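Local structure of protein Ta0487 (Thermoplasma acidophilum, 3KBQ) at residues 41-46 with 52-57; 82-87 with 138-143. The protein is a CinA-family protein of unknown function whose part described here is a probable molybdopterin-binding domain. All coordinates share one frame; numbering follows the deposited sequence.

Interaction 1 of 2, residues 41-46 with 52-57; sequences RGFVVM and IGWAFR
Phe43 and Trp54 meet where strand 38-45 packs against the following helix 49-62, a beta-alpha unit of what is probably a molybdopterin-binding domain. The helix turns back over the sheet, the axes of strand segment 41-45 and helix segment 52-57 running nearly antiparallel, at 173°, with a closest approach of 8.7 Å. No hydrogen bond crosses the contact; it is made by rings and aliphatic branches.

The aromatic part is an offset edge-to-face pair. Phe43 turns its edge toward the six-membered ring of Trp54, the planes standing at 83°, and Phe43 CD1 comes to 3.7 Å from Trp54 CH2. The indole gets there because its CG lies anti to the backbone N (chi1 169°), which carries the ring alongside the helix to the strand. Over the centre of one Phe43 face sits the carbonyl oxygen of Ala55, 4.3 Å above the plane. The indole also faces the subunit interface, where Arg41 of the second subunit makes a cation-pi contact with it, so a large, flat ring suits a place shared with the charge of another chain.

The aliphatic part centres on Ala55 and Val45, whose CB atoms point toward the other segment. Ala55 CB lies 4.0 Å from Phe43 CB and 3.9 Å from Val45 CG1; so small a residue lets the helix settle close to the strand. The two branches of Val45 divide the work. Val45 CG1 meets the indole edge, in its plane, 3.9 Å from Trp54 CZ3, whereas CG2 turns to Ile52. A beta-branched valine fits the strand and fills two directions. Val11 of strand 5-11 touches both Val45 and Ile52. At the end of the strand, Ile52 CG1 packs 4.0 Å from Val45 CG2 and 3.7 Å from Met46 O.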
ATOM      1  N   ARG B  41       6.331   5.791  -1.359  1.00 23.83           N
ATOM      2  CA  ARG B  41       5.188   5.221  -0.627  1.00 23.52           C
ATOM      3  C   ARG B  41       4.399   4.366  -1.577  1.00 23.95           C
ATOM      4  O   ARG B  41       4.348   4.673  -2.796  1.00 24.13           O
ATOM      5  CB  ARG B  41       4.256   6.315  -0.082  1.00 23.63           C
ATOM      6  CG  ARG B  41       4.880   7.153   1.034  1.00 25.50           C
ATOM      7  CD  ARG B  41       3.856   8.113   1.567  1.00 25.36           C
ATOM      8  NE  ARG B  41       4.478   8.989   2.532  1.00 24.64           N
ATOM      9  CZ  ARG B  41       3.864  10.034   3.083  1.00 27.21           C
ATOM     10  NH1 ARG B  41       2.587  10.285   2.777  1.00 22.00           N
ATOM     11  NH2 ARG B  41       4.518  10.800   3.955  1.00 25.64           N
ATOM     12  N   GLY B  42       3.749   3.332  -1.021  1.00 22.71           N
ATOM     13  CA  GLY B  42       2.823   2.449  -1.767  1.00 21.30           C
ATOM     14  C   GLY B  42       1.469   2.572  -1.073  1.00 21.96           C
ATOM     15  O   GLY B  42       1.394   2.726   0.173  1.00 21.37           O
ATOM     16  N   PHE B  43       0.399   2.601  -1.855  1.00 21.09           N
ATOM     17  CA  PHE B  43      -0.951   2.730  -1.303  1.00 22.61           C
ATOM     18  C   PHE B  43      -1.779   1.599  -1.883  1.00 22.53           C
ATOM     19  O   PHE B  43      -1.664   1.282  -3.078  1.00 23.41           O
ATOM     20  CB  PHE B  43      -1.591   4.048  -1.755  1.00 22.44           C
ATOM     21  CG  PHE B  43      -0.804   5.256  -1.397  1.00 24.16           C
ATOM     22  CD1 PHE B  43      -1.081   5.934  -0.238  1.00 25.96           C
ATOM     23  CD2 PHE B  43       0.228   5.716  -2.256  1.00 23.05           C
ATOM     24  CE1 PHE B  43      -0.331   7.097   0.104  1.00 28.66           C
ATOM     25  CE2 PHE B  43       0.956   6.826  -1.957  1.00 25.14           C
ATOM     26  CZ  PHE B  43       0.685   7.544  -0.752  1.00 27.41           C
ATOM     27  N   VAL B  44      -2.587   0.981  -1.049  1.00 22.00           N
ATOM     28  CA  VAL B  44      -3.568   0.020  -1.537  1.00 22.15           C
ATOM     29  C   VAL B  44      -4.910   0.507  -1.046  1.00 22.07           C
ATOM     30  O   VAL B  44      -5.128   0.730   0.150  1.00 21.99           O
ATOM     31  CB  VAL B  44      -3.298  -1.418  -1.061  1.00 21.87           C
ATOM     32  CG1 VAL B  44      -4.249  -2.385  -1.789  1.00 21.07           C
ATOM     33  CG2 VAL B  44      -1.812  -1.805  -1.324  1.00 22.41           C
ATOM     34  N   VAL B  45      -5.826   0.657  -1.987  1.00 22.85           N
ATOM     35  CA  VAL B  45      -7.124   1.157  -1.652  1.00 22.48           C
ATOM     36  C   VAL B  45      -8.242   0.332  -2.303  1.00 22.84           C
ATOM     37  O   VAL B  45      -8.028  -0.364  -3.283  1.00 23.76           O
ATOM     38  CB  VAL B  45      -7.294   2.638  -2.036  1.00 22.25           C
ATOM     39  CG1 VAL B  45      -6.330   3.539  -1.172  1.00 20.86           C
ATOM     40  CG2 VAL B  45      -7.156   2.853  -3.587  1.00 21.83           C
ATOM     41  N   MET B  46      -9.432   0.468  -1.737  1.00 22.62           N
ATOM     42  CA  MET B  46     -10.651  -0.195  -2.226  1.00 24.10           C
ATOM     43  C   MET B  46     -11.144   0.451  -3.501  1.00 24.75           C
ATOM     44  O   MET B  46     -10.792   1.619  -3.817  1.00 23.85           O
ATOM     45  CB  MET B  46     -11.783  -0.044  -1.163  1.00 22.37           C
ATOM     46  CG  MET B  46     -11.534  -0.893   0.140  1.00 23.89           C
ATOM     47  SD  MET B  46     -12.865  -0.772   1.433  1.00 23.05           S
ATOM     48  CE  MET B  46     -12.871   0.921   1.633  1.00 24.58           C
ATOM     49  N   ILE B  52      -9.833   6.251  -3.541  1.00 22.51           N
ATOM     50  CA  ILE B  52      -8.942   6.386  -4.710  1.00 21.56           C
ATOM     51  C   ILE B  52      -8.439   7.825  -4.806  1.00 22.00           C
ATOM     52  O   ILE B  52      -7.218   8.062  -5.035  1.00 21.34           O
ATOM     53  CB  ILE B  52      -9.675   5.938  -6.032  1.00 20.50           C
ATOM     54  CG1 ILE B  52      -9.835   4.404  -6.098  1.00 20.59           C
ATOM     55  CG2 ILE B  52      -8.916   6.453  -7.311  1.00 20.14           C
ATOM     56  CD1 ILE B  52     -11.056   3.948  -6.923  1.00 22.01           C
ATOM     57  N   GLY B  53      -9.364   8.778  -4.591  1.00 20.90           N
ATOM     58  CA  GLY B  53      -9.009  10.189  -4.637  1.00 21.81           C
ATOM     59  C   GLY B  53      -7.949  10.527  -3.570  1.00 22.48           C
ATOM     60  O   GLY B  53      -7.001  11.309  -3.843  1.00 21.39           O
ATOM     61  N   TRP B  54      -8.166   9.993  -2.356  1.00 21.61           N
ATOM     62  CA  TRP B  54      -7.225  10.133  -1.242  1.00 22.93           C
ATOM     63  C   TRP B  54      -5.804   9.685  -1.644  1.00 21.51           C
ATOM     64  O   TRP B  54      -4.855  10.421  -1.444  1.00 21.47           O
ATOM     65  CB  TRP B  54      -7.731   9.460   0.070  1.00 22.64           C
ATOM     66  CG  TRP B  54      -6.660   9.387   1.105  1.00 22.93           C
ATOM     67  CD1 TRP B  54      -6.248  10.414   1.981  1.00 24.42           C
ATOM     68  CD2 TRP B  54      -5.777   8.288   1.331  1.00 23.99           C
ATOM     69  NE1 TRP B  54      -5.165   9.961   2.717  1.00 24.24           N
ATOM     70  CE2 TRP B  54      -4.865   8.674   2.346  1.00 23.79           C
ATOM     71  CE3 TRP B  54      -5.663   7.005   0.763  1.00 23.67           C
ATOM     72  CZ2 TRP B  54      -3.850   7.815   2.816  1.00 27.01           C
ATOM     73  CZ3 TRP B  54      -4.667   6.135   1.249  1.00 25.88           C
ATOM     74  CH2 TRP B  54      -3.774   6.561   2.273  1.00 26.75           C
ATOM     75  N   ALA B  55      -5.689   8.495  -2.222  1.00 21.73           N
ATOM     76  CA  ALA B  55      -4.395   7.890  -2.528  1.00 21.87           C
ATOM     77  C   ALA B  55      -3.664   8.749  -3.572  1.00 22.05           C
ATOM     78  O   ALA B  55      -2.499   9.090  -3.387  1.00 21.29           O
ATOM     79  CB  ALA B  55      -4.590   6.451  -3.020  1.00 20.90           C
ATOM     80  N   PHE B  56      -4.368   9.176  -4.614  1.00 22.27           N
ATOM     81  CA  PHE B  56      -3.718   9.999  -5.647  1.00 22.12           C
ATOM     82  C   PHE B  56      -3.241  11.318  -5.054  1.00 22.10           C
ATOM     83  O   PHE B  56      -2.146  11.754  -5.351  1.00 21.12           O
ATOM     84  CB  PHE B  56      -4.645  10.280  -6.878  1.00 21.11           C
ATOM     85  CG  PHE B  56      -4.668   9.165  -7.901  1.00 23.07           C
ATOM     86  CD1 PHE B  56      -3.556   8.900  -8.705  1.00 20.19           C
ATOM     87  CD2 PHE B  56      -5.814   8.373  -8.060  1.00 26.60           C
ATOM     88  CE1 PHE B  56      -3.566   7.869  -9.613  1.00 20.99           C
ATOM     89  CE2 PHE B  56      -5.840   7.328  -9.002  1.00 27.80           C
ATOM     90  CZ  PHE B  56      -4.726   7.076  -9.787  1.00 22.20           C
ATOM     91  N   ARG B  57      -4.063  11.969  -4.241  1.00 22.73           N
ATOM     92  CA  ARG B  57      -3.656  13.239  -3.643  1.00 23.67           C
ATOM     93  C   ARG B  57      -2.416  13.144  -2.734  1.00 23.75           C
ATOM     94  O   ARG B  57      -1.463  13.920  -2.856  1.00 22.87           O
ATOM     95  CB  ARG B  57      -4.821  13.855  -2.846  1.00 24.71           C
ATOM     96  CG  ARG B  57      -6.027  14.284  -3.714  1.00 29.21           C
ATOM     97  CD  ARG B  57      -5.553  15.060  -4.941  1.00 33.82           C
ATOM     98  NE  ARG B  57      -4.821  16.277  -4.578  1.00 32.42           N
ATOM     99  CZ  ARG B  57      -5.353  17.487  -4.639  1.00 34.92           C
ATOM    100  NH1 ARG B  57      -6.621  17.606  -5.018  1.00 31.65           N
ATOM    101  NH2 ARG B  57      -4.628  18.579  -4.326  1.00 34.28           N
TER

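Interaction 2 of 2, residues 82-87 with 138-143; sequences EGFAKC and LICAVG
Phe84 reaches from helix 80-87 to strand 137-142 and brings the far end of its ring against Cys140, with Val142 beside it. The helix stands well off the strand here: the nearest CA atoms, those of Phe84 and Cys140, are 9.9 Å apart, a separation that suits a long, flat side chain. A chi1 of 177° swings the ring away from the backbone N, out from the helix toward the sheet, and it arrives with CE2 and CZ leading.

Two atoms of Cys140 receive it. Cys140 SG lies 3.8 Å from Phe84 CE2, and Cys140 CB is 4.0 Å from Phe84 CZ. Cys140 SG stands 4.7 Å from the Phe84 ring centroid and 44° off the normal, an oblique sulfur-aromatic contact. Val142, two residues on and on the same side of the strand, brings its CG2 to the ring edge, near the plane and 3.9 Å from Phe84 CZ. Alternation along the strand therefore presents a cysteine and a valine together to one ring.

Strand 137-142 belongs to the antiparallel end of the mixed sheet, and this contact joins helix 80-87 to it. Cys140 is disulfide-bonded to Cys125 on the adjacent strand 125-128, while Val147 and Ile149 of strand 145-150 also touch the ring. A leucine in place of Phe84 would probably fall short of Val142 CG2 and leave the disulfide sulfur without its aromatic neighbour, opening a gap between helix and strand.

With no hydrogen bond between the segments, the attachment rests on dispersion and on the polarisable sulfur against the ring. Because that sulfur is already committed to a disulfide, the ring packs against an apolar, covalently fixed surface and not against a thiol that could turn.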
ATOM      1  N   GLU B  82     -12.447   7.758 -12.714  1.00 22.65           N
ATOM      2  CA  GLU B  82     -13.379   8.702 -12.125  1.00 23.67           C
ATOM      3  C   GLU B  82     -12.856   9.218 -10.774  1.00 23.09           C
ATOM      4  O   GLU B  82     -12.996  10.400 -10.455  1.00 22.17           O
ATOM      5  CB  GLU B  82     -14.759   8.049 -11.954  1.00 24.38           C
ATOM      6  CG  GLU B  82     -15.859   9.038 -11.514  1.00 26.72           C
ATOM      7  CD  GLU B  82     -17.257   8.400 -11.413  1.00 30.61           C
ATOM      8  OE1 GLU B  82     -17.445   7.192 -11.739  1.00 30.25           O
ATOM      9  OE2 GLU B  82     -18.166   9.110 -10.971  1.00 30.58           O
ATOM     10  N   GLY B  83     -12.328   8.318  -9.947  1.00 22.82           N
ATOM     11  CA  GLY B  83     -11.731   8.751  -8.669  1.00 21.79           C
ATOM     12  C   GLY B  83     -10.601   9.750  -8.888  1.00 22.06           C
ATOM     13  O   GLY B  83     -10.483  10.720  -8.155  1.00 21.47           O
ATOM     14  N   PHE B  84      -9.750   9.475  -9.871  1.00 22.07           N
ATOM     15  CA  PHE B  84      -8.677  10.388 -10.243  1.00 23.63           C
ATOM     16  C   PHE B  84      -9.199  11.750 -10.723  1.00 24.15           C
ATOM     17  O   PHE B  84      -8.722  12.766 -10.247  1.00 23.89           O
ATOM     18  CB  PHE B  84      -7.763   9.819 -11.321  1.00 23.96           C
ATOM     19  CG  PHE B  84      -6.705  10.790 -11.760  1.00 24.90           C
ATOM     20  CD1 PHE B  84      -5.627  11.075 -10.913  1.00 25.05           C
ATOM     21  CD2 PHE B  84      -6.795  11.445 -12.983  1.00 25.86           C
ATOM     22  CE1 PHE B  84      -4.625  12.008 -11.296  1.00 25.41           C
ATOM     23  CE2 PHE B  84      -5.792  12.390 -13.378  1.00 24.25           C
ATOM     24  CZ  PHE B  84      -4.708  12.645 -12.525  1.00 23.18           C
ATOM     25  N   ALA B  85     -10.161  11.761 -11.643  1.00 23.84           N
ATOM     26  CA  ALA B  85     -10.813  13.024 -12.101  1.00 25.41           C
ATOM     27  C   ALA B  85     -11.353  13.878 -10.959  1.00 26.18           C
ATOM     28  O   ALA B  85     -11.141  15.102 -10.919  1.00 24.01           O
ATOM     29  CB  ALA B  85     -11.965  12.718 -13.043  1.00 24.32           C
ATOM     30  N   LYS B  86     -12.057  13.218 -10.044  1.00 26.26           N
ATOM     31  CA  LYS B  86     -12.707  13.895  -8.928  1.00 28.52           C
ATOM     32  C   LYS B  86     -11.634  14.513  -8.080  1.00 28.60           C
ATOM     33  O   LYS B  86     -11.731  15.651  -7.641  1.00 27.37           O
ATOM     34  CB  LYS B  86     -13.495  12.883  -8.088  1.00 29.45           C
ATOM     35  CG  LYS B  86     -14.265  13.495  -6.947  1.00 32.65           C
ATOM     36  CD  LYS B  86     -14.766  12.383  -5.989  1.00 39.86           C
ATOM     37  CE  LYS B  86     -15.801  12.962  -5.051  1.00 43.95           C
ATOM     38  NZ  LYS B  86     -16.919  12.012  -4.969  1.00 46.87           N
ATOM     39  N   CYS B  87     -10.562  13.776  -7.861  1.00 29.09           N
ATOM     40  CA  CYS B  87      -9.597  14.296  -6.938  1.00 29.16           C
ATOM     41  C   CYS B  87      -8.765  15.456  -7.517  1.00 29.61           C
ATOM     42  O   CYS B  87      -8.223  16.233  -6.757  1.00 29.20           O
ATOM     43  CB  CYS B  87      -8.756  13.197  -6.351  1.00 29.25           C
ATOM     44  SG  CYS B  87      -7.294  12.823  -7.346  1.00 35.79           S
ATOM     45  N   LEU B 138      -3.854   5.584 -19.126  1.00 28.59           N
ATOM     46  CA  LEU B 138      -3.857   7.047 -19.198  1.00 27.92           C
ATOM     47  C   LEU B 138      -2.528   7.590 -18.713  1.00 27.87           C
ATOM     48  O   LEU B 138      -1.982   7.066 -17.739  1.00 27.22           O
ATOM     49  CB  LEU B 138      -4.994   7.635 -18.356  1.00 27.82           C
ATOM     50  CG  LEU B 138      -6.459   7.277 -18.691  1.00 28.89           C
ATOM     51  CD1 LEU B 138      -7.429   8.056 -17.789  1.00 31.84           C
ATOM     52  CD2 LEU B 138      -6.770   7.568 -20.130  1.00 32.10           C
ATOM     53  N   ILE B 139      -1.998   8.614 -19.389  1.00 27.34           N
ATOM     54  CA  ILE B 139      -0.888   9.407 -18.859  1.00 29.08           C
ATOM     55  C   ILE B 139      -1.491  10.772 -18.668  1.00 28.29           C
ATOM     56  O   ILE B 139      -2.142  11.297 -19.581  1.00 27.15           O
ATOM     57  CB  ILE B 139       0.272   9.662 -19.851  1.00 29.88           C
ATOM     58  CG1 ILE B 139       0.551   8.444 -20.709  1.00 34.91           C
ATOM     59  CG2 ILE B 139       1.568  10.188 -19.149  1.00 30.54           C
ATOM     60  CD1 ILE B 139       0.749   8.812 -22.218  1.00 39.37           C
ATOM     61  N   CYS B 140      -1.249  11.347 -17.495  1.00 27.31           N
ATOM     62  CA  CYS B 140      -1.846  12.593 -17.121  1.00 27.85           C
ATOM     63  C   CYS B 140      -0.734  13.499 -16.655  1.00 28.64           C
ATOM     64  O   CYS B 140       0.325  13.023 -16.158  1.00 28.52           O
ATOM     65  CB  CYS B 140      -2.847  12.343 -15.997  1.00 27.96           C
ATOM     66  SG  CYS B 140      -3.924  10.899 -16.385  1.00 31.46           S
ATOM     67  N   ALA B 141      -0.940  14.796 -16.823  1.00 27.51           N
ATOM     68  CA  ALA B 141      -0.005  15.758 -16.201  1.00 28.20           C
ATOM     69  C   ALA B 141      -0.804  16.589 -15.182  1.00 27.82           C
ATOM     70  O   ALA B 141      -1.919  17.042 -15.467  1.00 28.92           O
ATOM     71  CB  ALA B 141       0.633  16.642 -17.256  1.00 27.81           C
ATOM     72  N   VAL B 142      -0.261  16.721 -13.986  1.00 26.67           N
ATOM     73  CA  VAL B 142      -0.846  17.556 -12.950  1.00 26.54           C
ATOM     74  C   VAL B 142       0.272  18.537 -12.594  1.00 25.59           C
ATOM     75  O   VAL B 142       1.254  18.159 -11.936  1.00 23.93           O
ATOM     76  CB  VAL B 142      -1.265  16.711 -11.700  1.00 26.48           C
ATOM     77  CG1 VAL B 142      -1.990  17.598 -10.653  1.00 29.11           C
ATOM     78  CG2 VAL B 142      -2.148  15.557 -12.091  1.00 25.74           C
ATOM     79  N   GLY B 143       0.090  19.789 -12.995  1.00 25.65           N
ATOM     80  CA  GLY B 143       1.201  20.775 -13.156  1.00 25.13           C
ATOM     81  C   GLY B 143       2.387  20.067 -13.824  1.00 25.74           C
ATOM     82  O   GLY B 143       2.242  19.458 -14.892  1.00 26.43           O
TER

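In the fold
Both contacts are mainly buried and join a helix to the same mixed sheet, interaction 1 at strand 38-45, outermost in this chain but continued by an antiparallel strand of the second subunit, and interaction 2 at strand 137-142 in the antiparallel part; their centres lie about 13 Å apart. The two helices also meet: the ring of Phe56 stands edge-to-face with Phe84, and Arg57 NH1 probably hydrogen-bonds to Cys87 O at 2.7 Å. Interaction 1 buries more, 285 against 114 Å², through two rings and a set of aliphatic side chains, and borders the second subunit. Interaction 2, which no other chain of the assembly touches, relies on one ring reaching a disulfide sulfur and a valine.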